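Local coordinates for protein GCN5-related N-acetyltransferase (Brucella melitensis biovar Abortus 2308, PDB 3TCV) that probably transfers an acetyl group from acetyl-CoA to an amine, perhaps the N-terminal serine or alanine of a protein, as a member of the GNAT acetyltransferase family, at residues F184-I189 / D202-S207; I127-I132 / Y164-H169; W73-P78 / Q192-K197. All coordinates share one frame; numbering follows the deposited sequence.

Contact 1: residues F184-I189 / D202-S207; sequences FRFEGI and DTAWFS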
loop_
_atom_site.group_PDB
_atom_site.type_symbol
_atom_site.label_atom_id
_atom_site.label_comp_id
_atom_site.label_asym_id
_atom_site.label_seq_id
_atom_site.Cartn_x
_atom_site.Cartn_y
_atom_site.Cartn_z
ATOM N N PHE B 184 5.491 8.033 15.008
ATOM C CA PHE B 184 4.765 7.073 14.140
ATOM C C PHE B 184 4.805 5.730 14.838
ATOM O O PHE B 184 5.831 5.378 15.448
ATOM C CB PHE B 184 5.388 6.941 12.746
ATOM C CG PHE B 184 5.293 8.166 11.879
ATOM C CD1 PHE B 184 4.268 8.292 10.935
ATOM C CD2 PHE B 184 6.235 9.185 11.958
ATOM C CE1 PHE B 184 4.197 9.402 10.094
ATOM C CE2 PHE B 184 6.152 10.292 11.141
ATOM C CZ PHE B 184 5.137 10.420 10.209
ATOM N N ARG B 185 3.727 4.955 14.719
ATOM C CA ARG B 185 3.644 3.638 15.331
ATOM C C ARG B 185 3.862 2.567 14.273
ATOM O O ARG B 185 3.239 2.600 13.243
ATOM C CB ARG B 185 2.256 3.468 15.945
ATOM C CG ARG B 185 2.034 2.191 16.726
ATOM C CD ARG B 185 0.625 2.144 17.289
ATOM N NE ARG B 185 0.400 3.239 18.217
ATOM C CZ ARG B 185 0.608 3.205 19.536
ATOM N NH1 ARG B 185 0.368 4.292 20.267
ATOM N NH2 ARG B 185 1.027 2.106 20.138
ATOM N N PHE B 186 4.748 1.615 14.530
ATOM C CA PHE B 186 4.985 0.537 13.631
ATOM C C PHE B 186 3.723 -0.292 13.445
ATOM O O PHE B 186 3.039 -0.605 14.418
ATOM C CB PHE B 186 6.092 -0.349 14.190
ATOM C CG PHE B 186 6.377 -1.563 13.366
ATOM C CD1 PHE B 186 7.225 -1.498 12.257
ATOM C CD2 PHE B 186 5.873 -2.784 13.747
ATOM C CE1 PHE B 186 7.492 -2.626 11.505
ATOM C CE2 PHE B 186 6.133 -3.918 13.001
ATOM C CZ PHE B 186 6.963 -3.843 11.903
ATOM N N GLU B 187 3.472 -0.663 12.192
ATOM C CA GLU B 187 2.382 -1.555 11.801
ATOM C C GLU B 187 2.834 -2.891 11.240
ATOM O O GLU B 187 2.186 -3.918 11.490
ATOM C CB GLU B 187 1.471 -0.822 10.804
ATOM C CG GLU B 187 0.705 0.280 11.488
ATOM C CD GLU B 187 -0.237 1.032 10.581
ATOM O OE1 GLU B 187 0.016 1.084 9.359
ATOM O OE2 GLU B 187 -1.218 1.592 11.103
ATOM N N GLY B 188 3.901 -2.901 10.435
ATOM C CA GLY B 188 4.352 -4.145 9.852
ATOM C C GLY B 188 5.329 -3.987 8.718
ATOM O O GLY B 188 5.633 -2.861 8.289
ATOM N N ILE B 189 5.806 -5.133 8.220
ATOM C CA ILE B 189 6.810 -5.191 7.164
ATOM C C ILE B 189 6.243 -5.957 5.947
ATOM O O ILE B 189 5.867 -7.122 6.076
ATOM C CB ILE B 189 8.104 -5.872 7.654
ATOM C CG1 ILE B 189 8.812 -4.997 8.701
ATOM C CG2 ILE B 189 9.016 -6.165 6.464
ATOM C CD1 ILE B 189 9.751 -5.790 9.618
ATOM N N ASP B 202 12.331 -4.899 1.736
ATOM C CA ASP B 202 11.165 -5.141 2.558
ATOM C C ASP B 202 10.800 -3.778 3.133
ATOM O O ASP B 202 11.685 -3.085 3.660
ATOM C CB ASP B 202 11.480 -6.083 3.700
ATOM C CG ASP B 202 12.036 -7.420 3.245
ATOM O OD1 ASP B 202 11.703 -7.947 2.164
ATOM O OD2 ASP B 202 12.845 -7.968 4.029
ATOM N N THR B 203 9.531 -3.395 3.039
ATOM C CA THR B 203 9.091 -2.085 3.531
ATOM C C THR B 203 8.486 -2.163 4.927
ATOM O O THR B 203 7.520 -2.870 5.132
ATOM C CB THR B 203 8.079 -1.456 2.561
ATOM O OG1 THR B 203 8.722 -1.206 1.297
ATOM C CG2 THR B 203 7.520 -0.155 3.155
ATOM N N ALA B 204 9.054 -1.384 5.853
ATOM C CA ALA B 204 8.524 -1.110 7.188
ATOM C C ALA B 204 7.533 0.047 7.091
ATOM O O ALA B 204 7.866 1.129 6.565
ATOM C CB ALA B 204 9.666 -0.731 8.130
ATOM N N TRP B 205 6.332 -0.183 7.612
ATOM C CA TRP B 205 5.212 0.779 7.646
ATOM C C TRP B 205 4.908 1.242 9.042
ATOM O O TRP B 205 4.859 0.441 9.988
ATOM C CB TRP B 205 3.940 0.116 7.112
ATOM C CG TRP B 205 3.942 -0.106 5.631
ATOM C CD1 TRP B 205 4.260 -1.274 4.953
ATOM C CD2 TRP B 205 3.621 0.874 4.588
ATOM N NE1 TRP B 205 4.177 -1.083 3.596
ATOM C CE2 TRP B 205 3.779 0.179 3.317
ATOM C CE3 TRP B 205 3.208 2.203 4.584
ATOM C CZ2 TRP B 205 3.537 0.806 2.106
ATOM C CZ3 TRP B 205 2.984 2.829 3.354
ATOM C CH2 TRP B 205 3.135 2.129 2.147
ATOM N N PHE B 206 4.636 2.538 9.156
ATOM C CA PHE B 206 4.310 3.180 10.414
ATOM C C PHE B 206 3.227 4.210 10.135
ATOM O O PHE B 206 3.139 4.743 9.025
ATOM C CB PHE B 206 5.503 3.935 11.010
ATOM C CG PHE B 206 6.815 3.184 11.062
ATOM C CD1 PHE B 206 7.319 2.725 12.268
ATOM C CD2 PHE B 206 7.608 3.060 9.923
ATOM C CE1 PHE B 206 8.551 2.081 12.329
ATOM C CE2 PHE B 206 8.817 2.396 9.972
ATOM C CZ PHE B 206 9.291 1.906 11.174
ATOM N N SER B 207 2.465 4.560 11.164
ATOM C CA SER B 207 1.406 5.536 11.012
ATOM C C SER B 207 1.150 6.359 12.257
ATOM O O SER B 207 1.411 5.921 13.398
ATOM C CB SER B 207 0.112 4.878 10.592
ATOM O OG SER B 207 -0.501 4.134 11.637
#

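Contact 2: residues I127-I132 / Y164-H169; sequences IEIGSI and YEWECH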
loop_
_atom_site.group_PDB
_atom_site.type_symbol
_atom_site.label_atom_id
_atom_site.label_comp_id
_atom_site.label_asym_id
_atom_site.label_seq_id
_atom_site.Cartn_x
_atom_site.Cartn_y
_atom_site.Cartn_z
ATOM N N ILE B 127 -2.594 9.715 3.755
ATOM C CA ILE B 127 -1.528 10.349 3.012
ATOM C C ILE B 127 -0.192 9.972 3.631
ATOM O O ILE B 127 -0.160 9.527 4.777
ATOM C CB ILE B 127 -1.736 11.875 3.023
ATOM C CG1 ILE B 127 -0.889 12.555 1.969
ATOM C CG2 ILE B 127 -1.501 12.451 4.420
ATOM C CD1 ILE B 127 -1.396 13.966 1.682
ATOM N N GLU B 128 0.872 10.100 2.847
ATOM C CA GLU B 128 2.242 9.747 3.287
ATOM C C GLU B 128 3.182 10.944 3.189
ATOM O O GLU B 128 3.092 11.751 2.252
ATOM C CB GLU B 128 2.778 8.555 2.467
ATOM C CG GLU B 128 4.265 8.231 2.670
ATOM C CD GLU B 128 4.843 7.185 1.716
ATOM O OE1 GLU B 128 4.124 6.286 1.257
ATOM O OE2 GLU B 128 6.046 7.289 1.428
ATOM N N ILE B 129 4.069 11.066 4.177
ATOM C CA ILE B 129 5.252 11.924 4.037
ATOM C C ILE B 129 6.378 11.034 3.527
ATOM O O ILE B 129 6.750 10.098 4.185
ATOM C CB ILE B 129 5.673 12.661 5.343
ATOM C CG1 ILE B 129 6.953 13.454 5.057
ATOM C CG2 ILE B 129 5.822 11.705 6.552
ATOM C CD1 ILE B 129 7.378 14.428 6.140
ATOM N N GLY B 130 6.904 11.326 2.341
ATOM C CA GLY B 130 7.998 10.530 1.789
ATOM C C GLY B 130 8.881 11.360 0.867
ATOM O O GLY B 130 8.850 12.598 0.904
ATOM N N SER B 131 9.664 10.646 0.069
ATOM C CA SER B 131 10.620 11.281 -0.825
ATOM C C SER B 131 11.523 12.249 -0.032
ATOM O O SER B 131 11.850 13.311 -0.524
ATOM C CB SER B 131 9.886 12.057 -1.931
ATOM O OG SER B 131 8.900 11.257 -2.596
ATOM N N ILE B 132 11.884 11.890 1.182
ATOM C CA ILE B 132 12.626 12.807 2.070
ATOM C C ILE B 132 14.124 12.799 1.784
ATOM O O ILE B 132 14.766 11.754 1.803
ATOM C CB ILE B 132 12.421 12.413 3.562
ATOM C CG1 ILE B 132 10.947 12.591 3.954
ATOM C CG2 ILE B 132 13.354 13.236 4.470
ATOM C CD1 ILE B 132 10.617 12.042 5.338
ATOM N N TYR B 164 -1.717 9.131 8.664
ATOM C CA TYR B 164 -0.512 9.778 8.119
ATOM C C TYR B 164 0.622 8.758 8.176
ATOM O O TYR B 164 0.922 8.203 9.238
ATOM C CB TYR B 164 -0.219 10.998 8.980
ATOM C CG TYR B 164 0.962 11.856 8.609
ATOM C CD1 TYR B 164 1.097 12.400 7.343
ATOM C CD2 TYR B 164 1.927 12.167 9.554
ATOM C CE1 TYR B 164 2.169 13.226 7.053
ATOM C CE2 TYR B 164 2.998 12.996 9.276
ATOM C CZ TYR B 164 3.112 13.521 8.010
ATOM O OH TYR B 164 4.171 14.352 7.714
ATOM N N GLU B 165 1.172 8.426 7.012
ATOM C CA GLU B 165 2.050 7.277 6.899
ATOM C C GLU B 165 3.511 7.631 6.716
ATOM O O GLU B 165 3.852 8.651 6.082
ATOM C CB GLU B 165 1.641 6.412 5.694
ATOM C CG GLU B 165 0.246 5.830 5.739
ATOM C CD GLU B 165 -0.206 5.215 4.436
ATOM O OE1 GLU B 165 -0.935 4.222 4.530
ATOM O OE2 GLU B 165 0.122 5.742 3.324
ATOM N N TRP B 166 4.358 6.718 7.188
ATOM C CA TRP B 166 5.804 6.696 6.941
ATOM C C TRP B 166 6.170 5.300 6.487
ATOM O O TRP B 166 5.733 4.324 7.070
ATOM C CB TRP B 166 6.530 7.026 8.229
ATOM C CG TRP B 166 8.034 7.120 8.153
ATOM C CD1 TRP B 166 8.960 6.094 8.020
ATOM C CD2 TRP B 166 8.834 8.340 8.326
ATOM N NE1 TRP B 166 10.254 6.599 8.048
ATOM C CE2 TRP B 166 10.230 7.941 8.211
ATOM C CE3 TRP B 166 8.534 9.695 8.488
ATOM C CZ2 TRP B 166 11.272 8.874 8.304
ATOM C CZ3 TRP B 166 9.589 10.608 8.575
ATOM C CH2 TRP B 166 10.922 10.206 8.491
ATOM N N GLU B 167 6.922 5.180 5.396
ATOM C CA GLU B 167 7.442 3.873 4.971
ATOM C C GLU B 167 8.897 4.054 4.575
ATOM O O GLU B 167 9.301 5.118 4.037
ATOM C CB GLU B 167 6.635 3.255 3.810
ATOM C CG GLU B 167 6.291 4.220 2.682
ATOM C CD GLU B 167 6.108 3.589 1.312
ATOM O OE1 GLU B 167 5.385 4.220 0.488
ATOM O OE2 GLU B 167 6.692 2.519 1.020
ATOM N N CYS B 168 9.678 3.044 4.868
ATOM C CA CYS B 168 11.084 3.012 4.526
ATOM C C CYS B 168 11.557 1.566 4.375
ATOM O O CYS B 168 10.862 0.624 4.741
ATOM C CB CYS B 168 11.908 3.716 5.628
ATOM S SG CYS B 168 11.811 2.952 7.269
ATOM N N HIS B 169 12.736 1.400 3.786
ATOM C CA HIS B 169 13.403 0.114 3.747
ATOM C C HIS B 169 13.539 -0.357 5.165
ATOM O O HIS B 169 13.965 0.418 6.066
ATOM C CB HIS B 169 14.778 0.297 3.077
ATOM C CG HIS B 169 15.375 -0.959 2.482
ATOM N ND1 HIS B 169 15.630 -2.052 3.205
ATOM C CD2 HIS B 169 15.826 -1.230 1.191
ATOM C CE1 HIS B 169 16.188 -2.995 2.420
ATOM N NE2 HIS B 169 16.312 -2.490 1.191
HETATM O O HOH W 1 7.661 7.594 3.864
#

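Contact 3: residues W73-P78 / Q192-K197; sequences WLFETP and QHMVVK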
loop_
_atom_site.group_PDB
_atom_site.type_symbol
_atom_site.label_atom_id
_atom_site.label_comp_id
_atom_site.label_asym_id
_atom_site.label_seq_id
_atom_site.Cartn_x
_atom_site.Cartn_y
_atom_site.Cartn_z
ATOM N N TRP B 73 19.437 4.916 0.534
ATOM C CA TRP B 73 18.097 4.320 0.650
ATOM C C TRP B 73 17.041 5.025 -0.123
ATOM O O TRP B 73 15.895 4.587 -0.118
ATOM C CB TRP B 73 17.664 4.256 2.119
ATOM C CG TRP B 73 18.672 3.589 2.985
ATOM C CD1 TRP B 73 19.524 4.186 3.909
ATOM C CD2 TRP B 73 18.987 2.176 3.027
ATOM N NE1 TRP B 73 20.316 3.258 4.512
ATOM C CE2 TRP B 73 20.052 2.025 4.021
ATOM C CE3 TRP B 73 18.524 1.058 2.362
ATOM C CZ2 TRP B 73 20.600 0.793 4.326
ATOM C CZ3 TRP B 73 19.081 -0.186 2.675
ATOM C CH2 TRP B 73 20.105 -0.315 3.629
ATOM N N LEU B 74 17.384 6.141 -0.762
ATOM C CA LEU B 74 16.434 6.886 -1.575
ATOM C C LEU B 74 16.249 6.196 -2.915
ATOM O O LEU B 74 17.059 5.382 -3.302
ATOM C CB LEU B 74 16.941 8.310 -1.790
ATOM C CG LEU B 74 16.921 9.213 -0.562
ATOM C CD1 LEU B 74 17.205 10.660 -0.963
ATOM C CD2 LEU B 74 15.581 9.106 0.140
ATOM N N PHE B 75 15.184 6.528 -3.634
ATOM C CA PHE B 75 14.978 5.966 -4.970
ATOM C C PHE B 75 15.957 6.576 -5.969
ATOM O O PHE B 75 16.353 5.921 -6.922
ATOM C CB PHE B 75 13.530 6.176 -5.436
ATOM C CG PHE B 75 12.505 5.529 -4.537
ATOM C CD1 PHE B 75 12.655 4.216 -4.121
ATOM C CD2 PHE B 75 11.393 6.236 -4.101
ATOM C CE1 PHE B 75 11.724 3.626 -3.285
ATOM C CE2 PHE B 75 10.458 5.646 -3.263
ATOM C CZ PHE B 75 10.629 4.342 -2.858
ATOM N N GLU B 76 16.388 7.812 -5.709
ATOM C CA GLU B 76 17.275 8.533 -6.620
ATOM C C GLU B 76 18.749 8.270 -6.274
ATOM O O GLU B 76 19.093 7.809 -5.185
ATOM C CB GLU B 76 17.027 10.047 -6.528
ATOM C CG GLU B 76 15.625 10.544 -6.881
ATOM C CD GLU B 76 14.537 10.216 -5.857
ATOM O OE1 GLU B 76 14.771 10.256 -4.616
ATOM O OE2 GLU B 76 13.404 9.925 -6.309
ATOM N N THR B 77 19.629 8.590 -7.212
ATOM C CA THR B 77 21.043 8.678 -6.913
ATOM C C THR B 77 21.406 10.151 -7.006
ATOM O O THR B 77 20.717 10.901 -7.695
ATOM C CB THR B 77 21.895 7.875 -7.905
ATOM O OG1 THR B 77 21.656 8.387 -9.210
ATOM C CG2 THR B 77 21.508 6.388 -7.861
ATOM N N PRO B 78 22.486 10.564 -6.332
ATOM C CA PRO B 78 22.866 11.960 -6.351
ATOM C C PRO B 78 23.203 12.402 -7.768
ATOM O O PRO B 78 23.745 11.610 -8.537
ATOM C CB PRO B 78 24.141 11.998 -5.505
ATOM C CG PRO B 78 24.135 10.743 -4.723
ATOM C CD PRO B 78 23.481 9.754 -5.622
ATOM N N GLN B 192 9.547 -8.189 0.401
ATOM C CA GLN B 192 9.779 -8.103 -1.048
ATOM C C GLN B 192 8.811 -7.107 -1.720
ATOM O O GLN B 192 8.306 -7.330 -2.813
ATOM C CB GLN B 192 9.724 -9.499 -1.702
ATOM C CG GLN B 192 10.737 -10.463 -1.107
ATOM C CD GLN B 192 11.016 -11.747 -1.895
ATOM O OE1 GLN B 192 12.006 -12.441 -1.612
ATOM N NE2 GLN B 192 10.160 -12.082 -2.863
ATOM N N HIS B 193 8.598 -5.986 -1.052
ATOM C CA HIS B 193 7.702 -4.935 -1.519
ATOM C C HIS B 193 8.226 -4.214 -2.735
ATOM O O HIS B 193 7.461 -3.757 -3.560
ATOM C CB HIS B 193 7.485 -3.960 -0.380
ATOM C CG HIS B 193 6.465 -2.903 -0.650
ATOM N ND1 HIS B 193 6.658 -1.600 -0.299
ATOM C CD2 HIS B 193 5.175 -2.987 -1.167
ATOM C CE1 HIS B 193 5.550 -0.889 -0.614
ATOM N NE2 HIS B 193 4.649 -1.731 -1.156
ATOM N N MET B 194 9.540 -4.066 -2.825
ATOM C CA MET B 194 10.166 -3.366 -3.943
ATOM C C MET B 194 11.524 -3.988 -4.274
ATOM O O MET B 194 12.107 -4.701 -3.465
ATOM C CB MET B 194 10.411 -1.875 -3.641
ATOM C CG MET B 194 9.223 -1.116 -3.104
ATOM S SD MET B 194 9.559 0.618 -2.727
ATOM C CE MET B 194 9.519 1.266 -4.404
ATOM N N VAL B 195 11.990 -3.673 -5.472
ATOM C CA VAL B 195 13.378 -3.805 -5.884
ATOM C C VAL B 195 13.901 -2.379 -6.133
ATOM O O VAL B 195 13.362 -1.644 -6.987
ATOM C CB VAL B 195 13.514 -4.662 -7.152
ATOM C CG1 VAL B 195 15.007 -4.773 -7.544
ATOM C CG2 VAL B 195 12.881 -6.050 -6.951
ATOM N N VAL B 196 14.910 -1.977 -5.366
ATOM C CA VAL B 196 15.447 -0.617 -5.450
ATOM C C VAL B 196 16.967 -0.710 -5.640
ATOM O O VAL B 196 17.686 -1.346 -4.844
ATOM C CB VAL B 196 15.120 0.229 -4.210
ATOM C CG1 VAL B 196 15.676 1.661 -4.366
ATOM C CG2 VAL B 196 13.609 0.245 -3.938
ATOM N N LYS B 197 17.425 -0.147 -6.757
ATOM C CA LYS B 197 18.849 -0.139 -7.103
ATOM C C LYS B 197 19.455 -1.529 -7.043
ATOM O O LYS B 197 20.484 -1.737 -6.417
ATOM C CB LYS B 197 19.589 0.808 -6.159
ATOM C CG LYS B 197 19.163 2.240 -6.294
ATOM C CD LYS B 197 19.757 3.086 -5.168
ATOM C CE LYS B 197 19.257 4.506 -5.249
ATOM N NZ LYS B 197 19.757 5.371 -4.137
#

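Contact 1: residues F184-I189 / D202-S207
Phe186 carries its CG anti to the backbone N (chi1 177°), whereas Phe206 holds CG anti to its carbonyl carbon (chi1 -48°), and these two settings bring the rings together on one face of a beta hairpin. The hairpin, strands 185-196 and 199-209, ends the mixed sheet of this GNAT fold, and a classic beta bulge interrupts it: Glu187 and Gly188 both face Trp205. Glu187 N donates to Trp205 O at 2.8 Å, and Gly188 O accepts from Trp205 N, so one residue of the straight strand engages two of the bulged one. Gly188 adopts an extended conformation with positive phi, which glycine readily takes, and its backbone N lies over the centre of the Phe186 ring.

The edge of Phe186 is directed at the face of Phe206 in a T-shaped stack, the planes at 72° and the CD1 of Phe186 3.8 Å from CE1 of Phe206. Helix 173-182 covers the Phe206 ring. Beyond the bulge, CG2 of Ile189 rests 3.7 Å from CB of Asp202. Glu187, extended beyond CG, reaches round to Ser207 on the face that also carries Trp205. Its OE1 forms a salt bridge with Arg163, while OE2 meets Arg191 of the second subunit, so a charged cluster spans the dimer interface. Ser207 OG also bonds that same arginine, and donates to OE2 of Glu187 at 2.7 Å, approaching from above the carboxylate plane.

Contact 2: residues I127-I132 / Y164-H169
Glu128 reaches across from strand 126-134 to Glu165 and Glu167 of the parallel strand 163-169. Its CB lies 4.0 Å from OE2 of Glu165. CG packs against the backbone of the same residue, 3.5 Å from Glu165 O. With CG anti to the backbone N (chi1 171°) and the chain extended beyond it, CD arrives beside the CG of Glu167. The two carboxylates then meet with their planes 69° apart, and OE1 of Glu128 comes within 2.5 Å of OE1 of Glu167. Arg119 supplies positive charge here, bridging to Glu128 OE1 and Glu165 OE2, while Glu167 OE2 pairs with Arg201. A water lies within hydrogen-bonding reach of Glu128 OE2 (2.9 Å) and Ile129 O, and accepts from Glu167 N, linking the strands just where they begin to diverge.

Before that point the pairing is direct: Glu165 N donates to Ile127 O, and Glu165 O receives Ile129 N.

On the face of Ile127 and Tyr164 the contact is largely apolar. CG2 of Ile127 meets the edge of the Tyr164 ring at CD1, and CG2 of Ile129 lies 3.6 Å from CZ of Tyr164, whose OH is hydrogen-bonded to Gln148. The same methyl also touches CE3 of Trp166. Past the corner at Ser131, CD1 of Ile132 reaches CH2 of that indole at 3.7 Å, the two side chains crossing at about a right angle. Helix 142-158 covers Ile127, Ile129 and Tyr164 and connects the strands in a beta-alpha-beta crossover. The parting of this parallel pair is consistent with the V-shaped opening in which GNAT enzymes typically bind acetyl-CoA.

Contact 3: residues W73-P78 / Q192-K197
A single lysine ammonium group here takes the place of strand pairing: Lys197 NZ donates to two backbone carbonyls of the loop 73-78, Leu74 O at 2.8 Å and Glu76 O at 2.7 Å. Both oxygens are approached from above their carbonyl planes, by 39° and 42°, so neither bond is directed at a lone pair. A weak third bond to Thr72 O adds to the grip. The positive charge is probably stabilised by the carbonyl dipoles; the carboxylate of Glu76 is instead paired with Arg114.

Lys197 itself has a left-handed backbone conformation in the turn after strand 185-196, and its side chain is extended beyond CG, which carries the ammonium group across to the loop. On the way CE passes CG2 of Thr77 at 3.9 Å, the two side chains running antiparallel alongside one another.

Beside this polar grip lies a small apolar patch built on Phe75. Its ring is met by Met194, whose CE comes to 3.4 Å from CE1 of Phe75, with the sulfur SD 4.8 Å from the ring centroid in an oblique Met-aromatic contact. The bend at chi3 of Met194 (78°) turns the methyl to the ring. Val196 takes the neighbouring position: its CG1 lies in the ring plane at the edge, 4.0 Å from CD1 of Phe75, and its CG2 approaches CE1.

This is a surface contact, with Arg201 of strand 199-209 also touching Phe75 and Met194. It joins the loop between helices 67-70 and 82-94 to the turn end of the hairpin 185-196/199-209, where His193 and Met194 form a classic bulge facing Arg201 and where Met194 and Val195 also meet the second subunit.

Overall arrangement
Contacts 1 and 2 are neighbours in one mixed sheet, and contact 3 ties a loop to strand 185-196 at its edge. Contact 2 is centred about 7 Å from the centre of the chain; contact 1, its centre about 10 Å away, continues the sheet through Ala204 N to Cys168 O (2.9 Å) and Phe206 N to Trp166 O (3.0 Å). Contact 3 is centred about 17 Å from contact 1 and 14 Å from contact 2. His193 ND1 lies 2.6 Å from Thr203 OG1, joining contacts 3 and 1, while Trp73 of contact 3 packs on His169 of contact 2. The splay of contact 2 probably marks the acetyl-CoA site, as in other GNAT enzymes. Contacts 1 and 3 both reach the second subunit.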